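Sensory box histidine kinase/response regulator (Burkholderia thailandensis, PDB 3MR0) probably acts as a sensor kinase of a two-component phosphorelay, the crystallised piece being its PAS sensory domain. Local coordinates at residues Ser59-Val68 with Glu85-Phe95; Gly17-Trp25 with Leu34-Met42. All coordinates share one frame; numbering follows the deposited sequence.

Contact 1. Residues Ser59-Val68 with Glu85-Phe95; sequences SIHPDDRARV and EYRVRTRSGDF
Asp64 and Arg87 carry the charged part of this contact, a side-on salt bridge of two bonds, to which the backbone N of Arg87 adds a third hydrogen bond. A bend of the Arg87 chain at chi3 (-62°) brings NE and NH2 to the carboxylate: Arg87 NE reaches Asp64 OD2 at 2.9 Å on the syn side, NH2 reaches OD1 at 2.8 Å from above the carboxylate plane, and the backbone N of Arg87 meets OD2 on its anti side. OD2 thus accepts from both backbone and side chain of Arg87, the two donors coming from opposite faces of its plane. Arg67 joins the network through a weak bond from NH2 to Asp64 OD1, while its NH1 and NH2 grip Glu85 O end-on.

Aromatic groups form a second layer. The His61 ring lies between the Arg87 guanidinium over one face and Phe95 over the other; the two rings stack face to face, centroids 4.2 Å apart and planes at 28°. Apolar contacts gather round Tyr86: Val68 CG2 sits over its face in a CH-pi contact, 3.7 Å from the centroid, and in the conformer described Ile60 CD1 comes up obliquely to Tyr86 CE1.

Backbone bonds from Arg89 N to Ser59 O and from His61 N to Arg87 O flank a single bridge between Ile60 and Val88. Loop and first turn of helix 65-78 are thus fastened to strand 82-89, an outermost strand of the PAS sheet, whose other side pairs with strand 95-106.

Contact 2. Residues Gly17-Trp25 with Leu34-Met42; sequences GASAGLWDW and LSPHFKKIM
Phe38 and Trp23 meet in the core of a PAS fold, where helix 36-41 packs across strand 21-25 with the two directions at 108°. Their rings are steeply inclined, the Phe38 plane standing at 80° to the five-membered ring of Trp23 in an oblique pairing. The touching atoms are Phe38 CE1 and Trp23 CD1, 3.8 Å apart, and CD1 lies at the edge of the phenyl ring, near its plane. Leu34 CD2 covers one face of that phenyl ring. With CG anti to the backbone N (chi1 -175°), Phe38 extends along the strand past Leu22 O to reach the indole. Both aromatics line a pocket that holds a polyether molecule, probably from the crystallisation liquor, in company with Tyr86 and Val88.

Gly21, lacking a side chain, lets its CA come to 3.7 Å from Phe38 CA, so that the two backbones lie very close here. Ile41 directs CD1 at Gly21 N, while His37 turns its ring obliquely to Ser19 O and Ala20 O, bringing CD2 to 3.2 Å from Ser19 O. Strand 112-121 backs this layer, Ile119 touching Trp23, Phe38 and Ile41.

Ser35, the helix N-cap, secures the junction. Its N donates to Leu22 O, and its OG, set between the backbone N and carbonyl carbon, accepts from Phe38 N in a capping bond. The same OG accepts from Leu22 N at 2.8 Å and lies 2.7 Å from the oxygen of a water that donates to Ala20 O.

In the fold
Contact 2 comes first along the chain and closes before contact 1 opens, so the two stand in series, their centres about 16 Å apart. They attach to different parts of one antiparallel sheet: contact 2 to the inner strand 21-25, contact 1 to strand 82-89 at an edge. Strands 112-121 and 95-106 lie between these two. The contacts meet where Met42, a selenomethionine at the end of segment 34-42, packs CE against Ser59 OG and offers its O to Arg91 N in a probable hydrogen bond. Both contribute residues to one ligand pocket, consistent with the PAS architecture of a cavity enclosed between sheet and helices.

Contact 1. Residues Ser59-Val68 with Glu85-Phe95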
loop_
_atom_site.group_PDB
_atom_site.type_symbol
_atom_site.label_atom_id
_atom_site.label_comp_id
_atom_site.label_asym_id
_atom_site.label_seq_id
_atom_site.Cartn_x
_atom_site.Cartn_y
_atom_site.Cartn_z
ATOM N N SER A 59 -3.802 9.845 3.387
ATOM C CA SER A 59 -2.396 10.015 3.751
ATOM C C SER A 59 -1.346 9.909 2.625
ATOM O O SER A 59 -0.162 10.138 2.861
ATOM C CB SER A 59 -2.071 9.017 4.849
ATOM O OG SER A 59 -2.401 7.711 4.409
ATOM N N ILE A 60 -1.778 9.556 1.419
ATOM C CA ILE A 60 -0.849 9.400 0.304
ATOM C C ILE A 60 -0.078 10.687 0.026
ATOM O O ILE A 60 -0.621 11.789 0.147
ATOM C CB ILE A 60 -1.551 8.928 -0.975
ATOM C CG1 ILE A 60 -2.154 7.545 -0.758
ATOM C CG2 ILE A 60 -0.577 8.869 -2.134
ATOM C CD1 ILE A 60 -2.198 6.730 -2.008
ATOM N N HIS A 61 1.195 10.547 -0.333
ATOM C CA HIS A 61 2.039 11.698 -0.662
ATOM C C HIS A 61 1.478 12.376 -1.910
ATOM O O HIS A 61 1.135 11.695 -2.867
ATOM C CB HIS A 61 3.460 11.224 -0.943
ATOM C CG HIS A 61 4.502 12.263 -0.693
ATOM N ND1 HIS A 61 4.386 13.555 -1.152
ATOM C CD2 HIS A 61 5.680 12.201 -0.034
ATOM C CE1 HIS A 61 5.444 14.252 -0.779
ATOM N NE2 HIS A 61 6.248 13.451 -0.105
ATOM N N PRO A 62 1.388 13.715 -1.913
ATOM C CA PRO A 62 0.887 14.439 -3.090
ATOM C C PRO A 62 1.501 14.019 -4.419
ATOM O O PRO A 62 0.765 14.006 -5.390
ATOM C CB PRO A 62 1.241 15.900 -2.792
ATOM C CG PRO A 62 2.147 15.859 -1.567
ATOM C CD PRO A 62 1.729 14.635 -0.819
ATOM N N ASP A 63 2.790 13.689 -4.474
ATOM C CA ASP A 63 3.417 13.297 -5.745
ATOM C C ASP A 63 2.998 11.922 -6.285
ATOM O O ASP A 63 3.069 11.684 -7.489
ATOM C CB ASP A 63 4.940 13.380 -5.661
ATOM C CG ASP A 63 5.441 14.784 -5.765
ATOM O OD1 ASP A 63 4.611 15.704 -5.879
ATOM O OD2 ASP A 63 6.670 14.972 -5.727
ATOM N N ASP A 64 2.550 11.033 -5.399
ATOM C CA ASP A 64 2.177 9.672 -5.785
ATOM C C ASP A 64 0.677 9.465 -6.007
ATOM O O ASP A 64 0.262 8.457 -6.581
ATOM C CB ASP A 64 2.641 8.686 -4.706
ATOM C CG ASP A 64 4.144 8.674 -4.542
ATOM O OD1 ASP A 64 4.855 8.932 -5.554
ATOM O OD2 ASP A 64 4.610 8.413 -3.398
ATOM N N ARG A 65 -0.118 10.401 -5.504
ATOM C CA ARG A 65 -1.572 10.314 -5.483
ATOM C C ARG A 65 -2.154 9.902 -6.830
ATOM O O ARG A 65 -2.923 8.960 -6.914
ATOM C CB ARG A 65 -2.159 11.655 -5.005
ATOM C CG ARG A 65 -3.669 11.679 -4.700
ATOM C CD ARG A 65 -3.978 12.412 -3.375
ATOM N NE ARG A 65 -3.465 13.790 -3.338
ATOM C CZ ARG A 65 -2.946 14.400 -2.263
ATOM N NH1 ARG A 65 -2.825 13.761 -1.093
ATOM N NH2 ARG A 65 -2.535 15.663 -2.362
ATOM N N ALA A 66 -1.778 10.594 -7.890
ATOM C CA ALA A 66 -2.341 10.301 -9.200
ATOM C C ALA A 66 -1.921 8.923 -9.672
ATOM O O ALA A 66 -2.742 8.153 -10.139
ATOM C CB ALA A 66 -1.916 11.357 -10.194
ATOM N N ARG A 67 -0.636 8.613 -9.542
ATOM C CA ARG A 67 -0.121 7.333 -9.993
ATOM C C ARG A 67 -0.856 6.182 -9.314
ATOM O O ARG A 67 -1.260 5.207 -9.969
ATOM C CB ARG A 67 1.376 7.239 -9.694
ATOM C CG ARG A 67 2.044 6.036 -10.333
ATOM C CD ARG A 67 3.551 6.150 -10.288
ATOM N NE ARG A 67 4.015 6.643 -9.000
ATOM C CZ ARG A 67 4.223 5.863 -7.949
ATOM N NH1 ARG A 67 3.998 4.572 -8.042
ATOM N NH2 ARG A 67 4.662 6.378 -6.812
ATOM N N VAL A 68 -1.024 6.292 -7.997
ATOM C CA VAL A 68 -1.679 5.240 -7.206
ATOM C C VAL A 68 -3.144 5.068 -7.583
ATOM O O VAL A 68 -3.592 3.952 -7.844
ATOM C CB VAL A 68 -1.558 5.508 -5.678
ATOM C CG1 VAL A 68 -2.395 4.512 -4.875
ATOM C CG2 VAL A 68 -0.101 5.463 -5.255
ATOM N N GLU A 85 4.395 0.913 -5.487
ATOM C CA GLU A 85 5.128 1.428 -4.365
ATOM C C GLU A 85 4.857 2.910 -4.258
ATOM O O GLU A 85 4.837 3.624 -5.258
ATOM C CB GLU A 85 6.616 1.106 -4.505
ATOM C CG GLU A 85 6.861 -0.402 -4.458
ATOM C CD GLU A 85 8.331 -0.790 -4.432
ATOM O OE1 GLU A 85 9.186 0.024 -4.840
ATOM O OE2 GLU A 85 8.616 -1.925 -3.991
ATOM N N TYR A 86 4.613 3.377 -3.043
ATOM C CA TYR A 86 4.339 4.795 -2.846
ATOM C C TYR A 86 4.547 5.270 -1.410
ATOM O O TYR A 86 4.769 4.463 -0.514
ATOM C CB TYR A 86 2.933 5.148 -3.336
ATOM C CG TYR A 86 1.784 4.465 -2.617
ATOM C CD1 TYR A 86 1.145 5.076 -1.531
ATOM C CD2 TYR A 86 1.304 3.248 -3.062
ATOM C CE1 TYR A 86 0.075 4.474 -0.903
ATOM C CE2 TYR A 86 0.237 2.637 -2.451
ATOM C CZ TYR A 86 -0.379 3.254 -1.374
ATOM O OH TYR A 86 -1.457 2.629 -0.784
ATOM N N ARG A 87 4.478 6.583 -1.206
ATOM C CA ARG A 87 4.702 7.167 0.100
ATOM C C ARG A 87 3.385 7.450 0.794
ATOM O O ARG A 87 2.447 7.964 0.178
ATOM C CB ARG A 87 5.525 8.461 -0.013
ATOM C CG ARG A 87 7.006 8.245 -0.309
ATOM C CD ARG A 87 7.600 9.447 -0.989
ATOM N NE ARG A 87 6.951 9.682 -2.275
ATOM C CZ ARG A 87 7.328 10.600 -3.161
ATOM N NH1 ARG A 87 8.371 11.385 -2.903
ATOM N NH2 ARG A 87 6.667 10.730 -4.306
ATOM N N VAL A 88 3.333 7.102 2.081
ATOM C CA VAL A 88 2.214 7.420 2.965
ATOM C C VAL A 88 2.689 8.162 4.214
ATOM O O VAL A 88 3.772 7.894 4.740
ATOM C CB VAL A 88 1.407 6.178 3.416
ATOM C CG1 VAL A 88 0.622 5.602 2.264
ATOM C CG2 VAL A 88 2.295 5.141 4.060
ATOM N N ARG A 89 1.872 9.111 4.666
ATOM C CA ARG A 89 2.150 9.873 5.873
ATOM C C ARG A 89 1.756 9.041 7.096
ATOM O O ARG A 89 0.591 8.663 7.271
ATOM C CB ARG A 89 1.393 11.213 5.846
ATOM C CG ARG A 89 1.880 12.231 6.864
ATOM C CD ARG A 89 1.114 13.544 6.773
ATOM N NE ARG A 89 1.586 14.435 5.707
ATOM C CZ ARG A 89 2.494 15.397 5.871
ATOM N NH1 ARG A 89 3.050 15.588 7.061
ATOM N NH2 ARG A 89 2.849 16.167 4.847
ATOM N N THR A 90 2.742 8.738 7.929
ATOM C CA THR A 90 2.521 7.944 9.133
ATOM C C THR A 90 1.916 8.795 10.274
ATOM O O THR A 90 1.773 10.015 10.153
ATOM C CB THR A 90 3.827 7.266 9.565
ATOM O OG1 THR A 90 4.814 8.260 9.829
ATOM C CG2 THR A 90 4.343 6.378 8.448
ATOM N N ARG A 91 1.546 8.140 11.365
ATOM C CA ARG A 91 0.874 8.807 12.478
ATOM C C ARG A 91 1.571 10.103 12.805
ATOM O O ARG A 91 0.943 11.123 13.094
ATOM C CB ARG A 91 0.937 7.922 13.706
ATOM C CG ARG A 91 0.679 8.642 14.986
ATOM C CD ARG A 91 0.880 7.707 16.150
ATOM N NE ARG A 91 0.624 8.379 17.412
ATOM C CZ ARG A 91 1.551 8.995 18.134
ATOM N NH1 ARG A 91 2.813 9.010 17.725
ATOM N NH2 ARG A 91 1.212 9.599 19.268
ATOM N N SER A 92 2.890 10.036 12.760
ATOM C CA SER A 92 3.743 11.093 13.234
ATOM C C SER A 92 4.072 12.019 12.095
ATOM O O SER A 92 5.115 12.673 12.107
ATOM C CB SER A 92 5.032 10.486 13.741
ATOM O OG SER A 92 5.653 9.756 12.697
ATOM N N GLY A 93 3.201 12.054 11.094
ATOM C CA GLY A 93 3.358 12.973 9.988
ATOM C C GLY A 93 4.589 12.752 9.139
ATOM O O GLY A 93 4.825 13.525 8.216
ATOM N N ASP A 94 5.363 11.703 9.440
ATOM C CA ASP A 94 6.568 11.340 8.659
ATOM C C ASP A 94 6.253 10.315 7.556
ATOM O O ASP A 94 5.476 9.375 7.759
ATOM C CB ASP A 94 7.676 10.789 9.571
ATOM C CG ASP A 94 8.897 11.712 9.654
ATOM O OD1 ASP A 94 8.881 12.826 9.093
ATOM O OD2 ASP A 94 9.885 11.315 10.296
ATOM N N PHE A 95 6.864 10.492 6.390
ATOM C CA PHE A 95 6.549 9.629 5.265
ATOM C C PHE A 95 7.371 8.367 5.266
ATOM O O PHE A 95 8.555 8.392 5.573
ATOM C CB PHE A 95 6.701 10.384 3.943
ATOM C CG PHE A 95 5.598 11.371 3.700
ATOM C CD1 PHE A 95 5.740 12.698 4.074
ATOM C CD2 PHE A 95 4.409 10.962 3.130
ATOM C CE1 PHE A 95 4.701 13.616 3.873
ATOM C CE2 PHE A 95 3.386 11.848 2.919
ATOM C CZ PHE A 95 3.524 13.191 3.297
HETATM O O HOH W 1 7.945 12.557 -6.825
#

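Contact 2. Residues Gly17-Trp25 with Leu34-Met42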
loop_
_atom_site.group_PDB
_atom_site.type_symbol
_atom_site.label_atom_id
_atom_site.label_comp_id
_atom_site.label_asym_id
_atom_site.label_seq_id
_atom_site.Cartn_x
_atom_site.Cartn_y
_atom_site.Cartn_z
ATOM N N GLY A 17 4.992 -13.288 8.859
ATOM C CA GLY A 17 6.436 -13.357 9.014
ATOM C C GLY A 17 7.293 -12.438 8.153
ATOM O O GLY A 17 8.498 -12.299 8.415
ATOM N N ALA A 18 6.682 -11.818 7.136
ATOM C CA ALA A 18 7.336 -10.789 6.316
ATOM C C ALA A 18 7.271 -9.412 6.962
ATOM O O ALA A 18 7.887 -8.466 6.486
ATOM C CB ALA A 18 6.689 -10.732 4.969
ATOM N N SER A 19 6.516 -9.316 8.051
ATOM C CA SER A 19 6.218 -8.043 8.692
ATOM C C SER A 19 5.315 -7.261 7.764
ATOM O O SER A 19 5.525 -6.083 7.513
ATOM C CB SER A 19 7.494 -7.261 8.996
ATOM O OG SER A 19 8.444 -8.069 9.659
ATOM N N ALA A 20 4.306 -7.933 7.240
ATOM C CA ALA A 20 3.366 -7.289 6.335
ATOM C C ALA A 20 2.071 -6.940 7.064
ATOM O O ALA A 20 1.755 -7.546 8.094
ATOM C CB ALA A 20 3.091 -8.178 5.135
ATOM N N GLY A 21 1.347 -5.946 6.551
ATOM C CA GLY A 21 0.013 -5.635 7.031
ATOM C C GLY A 21 -1.069 -6.036 6.042
ATOM O O GLY A 21 -1.021 -5.703 4.854
ATOM N N LEU A 22 -2.064 -6.758 6.534
ATOM C CA LEU A 22 -3.157 -7.235 5.692
ATOM C C LEU A 22 -4.245 -6.176 5.593
ATOM O O LEU A 22 -4.523 -5.488 6.565
ATOM C CB LEU A 22 -3.706 -8.554 6.265
ATOM C CG LEU A 22 -5.151 -9.000 6.035
ATOM C CD1 LEU A 22 -5.302 -9.812 4.757
ATOM C CD2 LEU A 22 -5.619 -9.815 7.226
ATOM N N TRP A 23 -4.838 -6.032 4.415
ATOM C CA TRP A 23 -5.983 -5.144 4.238
ATOM C C TRP A 23 -7.132 -5.797 3.433
ATOM O O TRP A 23 -6.898 -6.629 2.568
ATOM C CB TRP A 23 -5.561 -3.771 3.682
ATOM C CG TRP A 23 -4.797 -3.759 2.369
ATOM C CD1 TRP A 23 -3.445 -3.722 2.208
ATOM C CD2 TRP A 23 -5.358 -3.726 1.047
ATOM N NE1 TRP A 23 -3.128 -3.683 0.876
ATOM C CE2 TRP A 23 -4.284 -3.693 0.140
ATOM C CE3 TRP A 23 -6.671 -3.731 0.543
ATOM C CZ2 TRP A 23 -4.473 -3.663 -1.235
ATOM C CZ3 TRP A 23 -6.856 -3.705 -0.817
ATOM C CH2 TRP A 23 -5.765 -3.668 -1.693
ATOM N N ASP A 24 -8.370 -5.444 3.759
ATOM C CA ASP A 24 -9.550 -6.020 3.094
ATOM C C ASP A 24 -10.544 -4.900 2.837
ATOM O O ASP A 24 -11.124 -4.351 3.772
ATOM C CB ASP A 24 -10.176 -7.098 3.982
ATOM C CG ASP A 24 -11.457 -7.720 3.388
ATOM O OD1 ASP A 24 -11.932 -7.313 2.321
ATOM O OD2 ASP A 24 -11.995 -8.652 4.016
ATOM N N TRP A 25 -10.752 -4.576 1.568
ATOM C CA TRP A 25 -11.397 -3.330 1.189
ATOM C C TRP A 25 -12.676 -3.499 0.361
ATOM O O TRP A 25 -12.724 -4.289 -0.580
ATOM C CB TRP A 25 -10.371 -2.510 0.427
ATOM C CG TRP A 25 -10.800 -1.186 -0.049
ATOM C CD1 TRP A 25 -11.128 -0.098 0.709
ATOM C CD2 TRP A 25 -10.887 -0.779 -1.411
ATOM N NE1 TRP A 25 -11.431 0.956 -0.104
ATOM C CE2 TRP A 25 -11.293 0.564 -1.416
ATOM C CE3 TRP A 25 -10.676 -1.428 -2.635
ATOM C CZ2 TRP A 25 -11.491 1.277 -2.600
ATOM C CZ3 TRP A 25 -10.869 -0.730 -3.802
ATOM C CH2 TRP A 25 -11.269 0.609 -3.783
ATOM N N LEU A 34 -8.173 -3.568 8.683
ATOM C CA LEU A 34 -6.726 -3.435 8.822
ATOM C C LEU A 34 -6.194 -4.413 9.867
ATOM O O LEU A 34 -6.719 -4.496 10.976
ATOM C CB LEU A 34 -6.346 -2.007 9.253
ATOM C CG LEU A 34 -7.187 -0.805 8.825
ATOM C CD1 LEU A 34 -6.687 0.416 9.515
ATOM C CD2 LEU A 34 -7.123 -0.646 7.326
ATOM N N SER A 35 -5.146 -5.146 9.522
ATOM C CA SER A 35 -4.549 -6.027 10.484
ATOM C C SER A 35 -3.787 -5.181 11.498
ATOM O O SER A 35 -3.437 -4.019 11.223
ATOM C CB SER A 35 -3.625 -7.017 9.797
ATOM O OG SER A 35 -2.511 -6.356 9.228
ATOM N N PRO A 36 -3.526 -5.752 12.692
ATOM C CA PRO A 36 -2.707 -5.008 13.659
ATOM C C PRO A 36 -1.409 -4.519 13.026
ATOM O O PRO A 36 -1.071 -3.349 13.254
ATOM C CB PRO A 36 -2.435 -6.043 14.758
ATOM C CG PRO A 36 -3.631 -6.970 14.690
ATOM C CD PRO A 36 -3.998 -7.049 13.229
ATOM N N HIS A 37 -0.704 -5.356 12.250
ATOM C CA HIS A 37 0.549 -4.882 11.639
ATOM C C HIS A 37 0.377 -3.798 10.555
ATOM O O HIS A 37 1.269 -2.965 10.356
ATOM C CB HIS A 37 1.525 -5.981 11.175
ATOM C CG HIS A 37 2.935 -5.474 11.063
ATOM N ND1 HIS A 37 3.685 -5.117 12.165
ATOM C CD2 HIS A 37 3.699 -5.174 9.986
ATOM C CE1 HIS A 37 4.863 -4.659 11.774
ATOM N NE2 HIS A 37 4.901 -4.689 10.456
ATOM N N PHE A 38 -0.759 -3.804 9.871
ATOM C CA PHE A 38 -1.060 -2.698 8.989
ATOM C C PHE A 38 -1.078 -1.430 9.829
ATOM O O PHE A 38 -0.437 -0.444 9.489
ATOM C CB PHE A 38 -2.407 -2.895 8.304
ATOM C CG PHE A 38 -2.719 -1.847 7.290
ATOM C CD1 PHE A 38 -2.765 -2.163 5.949
ATOM C CD2 PHE A 38 -2.947 -0.532 7.678
ATOM C CE1 PHE A 38 -3.045 -1.198 5.003
ATOM C CE2 PHE A 38 -3.226 0.457 6.734
ATOM C CZ PHE A 38 -3.274 0.128 5.396
ATOM N N LYS A 39 -1.833 -1.442 10.922
ATOM C CA LYS A 39 -1.898 -0.255 11.766
ATOM C C LYS A 39 -0.503 0.168 12.205
ATOM O O LYS A 39 -0.167 1.361 12.240
ATOM C CB LYS A 39 -2.781 -0.492 12.982
ATOM C CG LYS A 39 -4.231 -0.777 12.652
ATOM C CD LYS A 39 -5.023 -0.885 13.937
ATOM C CE LYS A 39 -6.438 -1.340 13.701
ATOM N NZ LYS A 39 -6.932 -1.950 14.960
ATOM N N LYS A 40 0.319 -0.809 12.540
ATOM C CA LYS A 40 1.636 -0.478 13.014
ATOM C C LYS A 40 2.444 0.212 11.924
ATOM O O LYS A 40 3.037 1.260 12.168
ATOM C CB LYS A 40 2.345 -1.712 13.544
ATOM C CG LYS A 40 3.783 -1.448 13.968
ATOM C CD LYS A 40 3.926 -0.153 14.778
ATOM C CE LYS A 40 3.345 -0.278 16.173
ATOM N NZ LYS A 40 3.924 0.751 17.090
ATOM N N ILE A 41 2.455 -0.362 10.723
ATOM C CA ILE A 41 3.200 0.219 9.603
ATOM C C ILE A 41 2.821 1.677 9.338
ATOM O O ILE A 41 3.654 2.453 8.893
ATOM C CB ILE A 41 3.043 -0.632 8.313
ATOM C CG1 ILE A 41 3.784 -1.966 8.446
ATOM C CG2 ILE A 41 3.536 0.124 7.077
ATOM C CD1 ILE A 41 3.467 -2.934 7.330
HETATM N N MSE A 42 1.575 2.054 9.616
HETATM C CA MSE A 42 1.157 3.463 9.518
HETATM C C MSE A 42 1.659 4.286 10.721
HETATM O O MSE A 42 1.484 5.510 10.778
HETATM C CB MSE A 42 -0.362 3.603 9.386
HETATM C CG MSE A 42 -0.955 2.933 8.171
HETATM SE SE MSE A 42 -0.205 3.570 6.486
HETATM C CE MSE A 42 -0.693 5.447 6.660
HETATM O O HOH W 2 -0.703 -8.318 9.145
#